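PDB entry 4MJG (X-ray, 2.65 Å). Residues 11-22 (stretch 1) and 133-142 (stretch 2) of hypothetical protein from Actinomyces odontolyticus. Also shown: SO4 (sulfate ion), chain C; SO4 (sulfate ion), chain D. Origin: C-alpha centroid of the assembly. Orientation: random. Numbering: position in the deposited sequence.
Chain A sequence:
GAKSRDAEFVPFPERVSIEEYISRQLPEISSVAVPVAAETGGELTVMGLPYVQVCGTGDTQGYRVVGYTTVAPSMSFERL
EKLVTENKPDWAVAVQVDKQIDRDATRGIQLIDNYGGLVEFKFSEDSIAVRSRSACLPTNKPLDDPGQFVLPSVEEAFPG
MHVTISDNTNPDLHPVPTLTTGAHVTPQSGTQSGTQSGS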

# COMPACT_ATOMS: atom_id res chain seq x y z
N PRO A 11 -9.20 16.43 -9.83
CA PRO A 11 -9.26 17.40 -8.73
C PRO A 11 -10.07 16.90 -7.54
O PRO A 11 -10.94 16.03 -7.69
CB PRO A 11 -9.92 18.62 -9.37
CG PRO A 11 -10.72 18.08 -10.50
CD PRO A 11 -9.95 16.90 -11.02
N PHE A 12 -9.78 17.47 -6.37
CA PHE A 12 -10.31 17.00 -5.09
C PHE A 12 -11.82 16.78 -5.04
O PHE A 12 -12.27 15.71 -4.63
CB PHE A 12 -9.87 17.97 -3.98
CG PHE A 12 -10.36 17.59 -2.61
CD1 PHE A 12 -9.74 16.57 -1.90
CD2 PHE A 12 -11.44 18.25 -2.04
CE1 PHE A 12 -10.19 16.22 -0.63
CE2 PHE A 12 -11.89 17.90 -0.77
CZ PHE A 12 -11.26 16.89 -0.07
N PRO A 13 -12.62 17.77 -5.46
CA PRO A 13 -14.08 17.62 -5.34
C PRO A 13 -14.65 16.44 -6.12
O PRO A 13 -15.63 15.85 -5.69
CB PRO A 13 -14.63 18.94 -5.92
CG PRO A 13 -13.48 19.88 -5.94
CD PRO A 13 -12.26 19.03 -6.14
N GLU A 14 -14.03 16.11 -7.25
CA GLU A 14 -14.54 15.07 -8.15
C GLU A 14 -14.07 13.66 -7.78
O GLU A 14 -14.45 12.69 -8.43
CB GLU A 14 -14.15 15.39 -9.59
CG GLU A 14 -14.69 16.72 -10.09
CD GLU A 14 -14.09 17.15 -11.42
OE1 GLU A 14 -13.44 16.32 -12.08
OE2 GLU A 14 -14.27 18.33 -11.80
N ARG A 15 -13.23 13.55 -6.75
CA ARG A 15 -12.76 12.24 -6.29
C ARG A 15 -13.86 11.54 -5.49
O ARG A 15 -14.71 12.19 -4.89
CB ARG A 15 -11.51 12.41 -5.41
CG ARG A 15 -10.29 12.90 -6.16
CD ARG A 15 -9.15 13.24 -5.22
NE ARG A 15 -8.15 14.11 -5.84
CZ ARG A 15 -7.16 14.72 -5.20
NH1 ARG A 15 -7.01 14.57 -3.89
NH2 ARG A 15 -6.32 15.50 -5.87
N VAL A 16 -13.82 10.21 -5.47
CA VAL A 16 -14.76 9.44 -4.65
C VAL A 16 -14.51 9.72 -3.17
O VAL A 16 -13.43 10.18 -2.80
CB VAL A 16 -14.67 7.91 -4.89
CG1 VAL A 16 -15.00 7.57 -6.33
CG2 VAL A 16 -13.30 7.36 -4.50
N SER A 17 -15.50 9.44 -2.34
CA SER A 17 -15.39 9.70 -0.91
C SER A 17 -14.43 8.72 -0.26
O SER A 17 -14.22 7.61 -0.76
CB SER A 17 -16.76 9.61 -0.22
OG SER A 17 -17.15 8.26 -0.06
N ILE A 18 -13.85 9.14 0.86
CA ILE A 18 -12.97 8.29 1.66
C ILE A 18 -13.57 6.90 1.91
O ILE A 18 -12.87 5.89 1.81
CB ILE A 18 -12.60 8.97 3.01
CG1 ILE A 18 -11.64 8.10 3.83
CG2 ILE A 18 -13.85 9.30 3.83
CD1 ILE A 18 -10.29 7.89 3.18
N GLU A 19 -14.87 6.86 2.21
CA GLU A 19 -15.55 5.60 2.51
C GLU A 19 -15.67 4.71 1.27
O GLU A 19 -15.53 3.49 1.36
CB GLU A 19 -16.94 5.89 3.09
CG GLU A 19 -16.91 6.59 4.44
CD GLU A 19 -17.88 7.75 4.52
OE1 GLU A 19 -17.71 8.73 3.77
OE2 GLU A 19 -18.82 7.67 5.35
N GLU A 20 -15.94 5.33 0.12
CA GLU A 20 -16.01 4.61 -1.15
C GLU A 20 -14.64 4.06 -1.52
O GLU A 20 -14.53 2.95 -2.06
CB GLU A 20 -16.51 5.55 -2.26
CG GLU A 20 -16.60 4.93 -3.66
CD GLU A 20 -17.79 4.00 -3.84
OE1 GLU A 20 -18.52 3.74 -2.86
OE2 GLU A 20 -17.99 3.53 -4.98
N TYR A 21 -13.60 4.83 -1.22
CA TYR A 21 -12.23 4.44 -1.53
C TYR A 21 -11.79 3.26 -0.67
O TYR A 21 -11.22 2.28 -1.17
CB TYR A 21 -11.29 5.61 -1.30
CG TYR A 21 -9.93 5.46 -1.93
CD1 TYR A 21 -8.88 4.87 -1.23
CD2 TYR A 21 -9.68 5.94 -3.21
CE1 TYR A 21 -7.62 4.75 -1.80
CE2 TYR A 21 -8.43 5.83 -3.78
CZ TYR A 21 -7.40 5.24 -3.09
OH TYR A 21 -6.16 5.14 -3.67
N ILE A 22 -12.07 3.35 0.62
CA ILE A 22 -11.79 2.26 1.56
C ILE A 22 -12.51 0.99 1.12
O ILE A 22 -11.93 -0.10 1.11
CB ILE A 22 -12.21 2.65 2.99
CG1 ILE A 22 -11.21 3.67 3.56
CG2 ILE A 22 -12.26 1.43 3.89
CD1 ILE A 22 -11.65 4.34 4.84
N ARG A 133 -0.64 4.93 0.14
CA ARG A 133 -1.03 6.19 0.75
C ARG A 133 -1.88 6.95 -0.27
O ARG A 133 -1.35 7.57 -1.19
CB ARG A 133 0.20 6.98 1.16
CG ARG A 133 -0.10 8.34 1.77
CD ARG A 133 1.14 8.96 2.41
NE ARG A 133 0.86 10.25 3.04
CZ ARG A 133 0.89 11.43 2.42
NH1 ARG A 133 1.18 11.52 1.13
NH2 ARG A 133 0.61 12.54 3.10
N SER A 134 -3.19 6.90 -0.09
CA SER A 134 -4.12 7.54 -1.03
C SER A 134 -3.89 9.04 -1.13
O SER A 134 -3.22 9.64 -0.28
CB SER A 134 -5.57 7.30 -0.61
OG SER A 134 -5.94 8.20 0.42
N ALA A 135 -4.48 9.64 -2.16
CA ALA A 135 -4.60 11.08 -2.25
C ALA A 135 -5.60 11.53 -1.20
O ALA A 135 -6.29 10.70 -0.61
CB ALA A 135 -5.08 11.49 -3.64
N CYS A 136 -5.68 12.84 -0.97
CA CYS A 136 -6.66 13.39 -0.03
C CYS A 136 -8.05 13.25 -0.63
O CYS A 136 -8.27 13.58 -1.79
CB CYS A 136 -6.35 14.85 0.28
SG CYS A 136 -7.17 15.49 1.76
N LEU A 137 -9.00 12.74 0.16
CA LEU A 137 -10.34 12.44 -0.33
C LEU A 137 -11.41 13.23 0.41
O LEU A 137 -11.31 13.43 1.62
CB LEU A 137 -10.62 10.94 -0.20
CG LEU A 137 -9.63 10.05 -0.94
CD1 LEU A 137 -9.76 8.60 -0.50
CD2 LEU A 137 -9.81 10.17 -2.44
N PRO A 138 -12.46 13.68 -0.31
CA PRO A 138 -13.54 14.42 0.33
C PRO A 138 -14.49 13.50 1.09
O PRO A 138 -14.41 12.28 0.95
CB PRO A 138 -14.26 15.06 -0.85
CG PRO A 138 -14.07 14.08 -1.95
CD PRO A 138 -12.71 13.49 -1.75
N THR A 139 -15.36 14.09 1.90
CA THR A 139 -16.41 13.35 2.60
C THR A 139 -17.49 14.29 3.12
O THR A 139 -17.23 15.47 3.38
CB THR A 139 -15.84 12.54 3.78
OG1 THR A 139 -16.88 11.73 4.34
CG2 THR A 139 -15.26 13.47 4.86
N ASN A 140 -18.69 13.76 3.28
CA ASN A 140 -19.78 14.48 3.93
C ASN A 140 -19.79 14.29 5.45
O ASN A 140 -20.66 14.81 6.14
CB ASN A 140 -21.13 14.06 3.33
CG ASN A 140 -21.46 12.59 3.57
OD1 ASN A 140 -20.64 11.83 4.09
ND2 ASN A 140 -22.66 12.19 3.18
N LYS A 141 -18.82 13.53 5.96
CA LYS A 141 -18.73 13.21 7.38
C LYS A 141 -17.88 14.25 8.10
O LYS A 141 -17.17 15.02 7.46
CB LYS A 141 -18.13 11.82 7.58
CG LYS A 141 -18.85 10.70 6.85
CD LYS A 141 -20.29 10.53 7.31
CE LYS A 141 -20.94 9.34 6.63
NZ LYS A 141 -22.42 9.32 6.82
N PRO A 142 -17.95 14.29 9.45
CA PRO A 142 -17.16 15.25 10.21
C PRO A 142 -15.66 15.14 9.95
O PRO A 142 -15.14 14.04 9.80
CB PRO A 142 -17.46 14.88 11.67
CG PRO A 142 -18.83 14.30 11.62
CD PRO A 142 -18.89 13.55 10.32
S SO4 C . -2.87 15.04 -1.93
O1 SO4 C . -4.15 14.55 -2.48
O2 SO4 C . -1.86 13.95 -1.89
O3 SO4 C . -2.35 16.12 -2.80
O4 SO4 C . -3.10 15.56 -0.56
S SO4 D . 2.89 10.48 6.13
O1 SO4 D . 3.81 10.19 5.01
O2 SO4 D . 2.65 11.94 6.23
O3 SO4 D . 1.61 9.77 5.90
O4 SO4 D . 3.49 10.00 7.40

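Three hydrogen bonds pin the irregular segment 133-142 against a 3-10 turn, a short linker and the start of a helix. At one end Arg15, its CA-to-CB bond directed toward the other stretch, reaches out in an extended m, t, t conformation so that NH1 meets Cys136 O at 2.6 Å, near the guanidinium plane. The same NH1 donates to sulfate O1 (chain C) at 3.2 Å, and Cys136 N binds that O1 at 2.7 Å. Both polar backbone atoms of Cys136 are thus satisfied, one by protein and one by an ion probably from the crystallisation liquor. Arg15 NE and NH2 bond to residues just outside the stretches, while Ala135 CB lies over one guanidinium face, where a small methyl fits.

In the middle, Ile18 N donates to Pro138 O at 3.2 Å. As the first helical residue, Ile18 has an amide that the helix itself leaves free; Ser17, the N-cap, covers a later one, its OG accepting from Glu20 N at 3.2 Å. The acceptor for Ile18 N is a backbone carbonyl, and Pro138 itself, having no N-H, leaves no amide donor to satisfy. Farther along, Thr139 OG1 works twice, donating to Glu19 OE1 at 3.2 Å and accepting from Lys141 N at 3.1 Å. Lys141 NZ stays 4.2 Å from Glu19 OE2, too far for a salt bridge.

Apolar packing accompanies these bonds. Leu137, Ile18 and Tyr21 form its buried part: Leu137, the residue most covered by the other stretch, sets CD1 3.5 Å from Tyr21 CB and 3.8 Å from Ile18 CD1. Ser134, also buried, packs CB 3.5 Å from Tyr21 CE1, while its OG donates to Ala135 O at 2.7 Å. The ring of Phe12 receives Pro138 CD over one face, 4.2 Å from its centroid, a CH-pi contact.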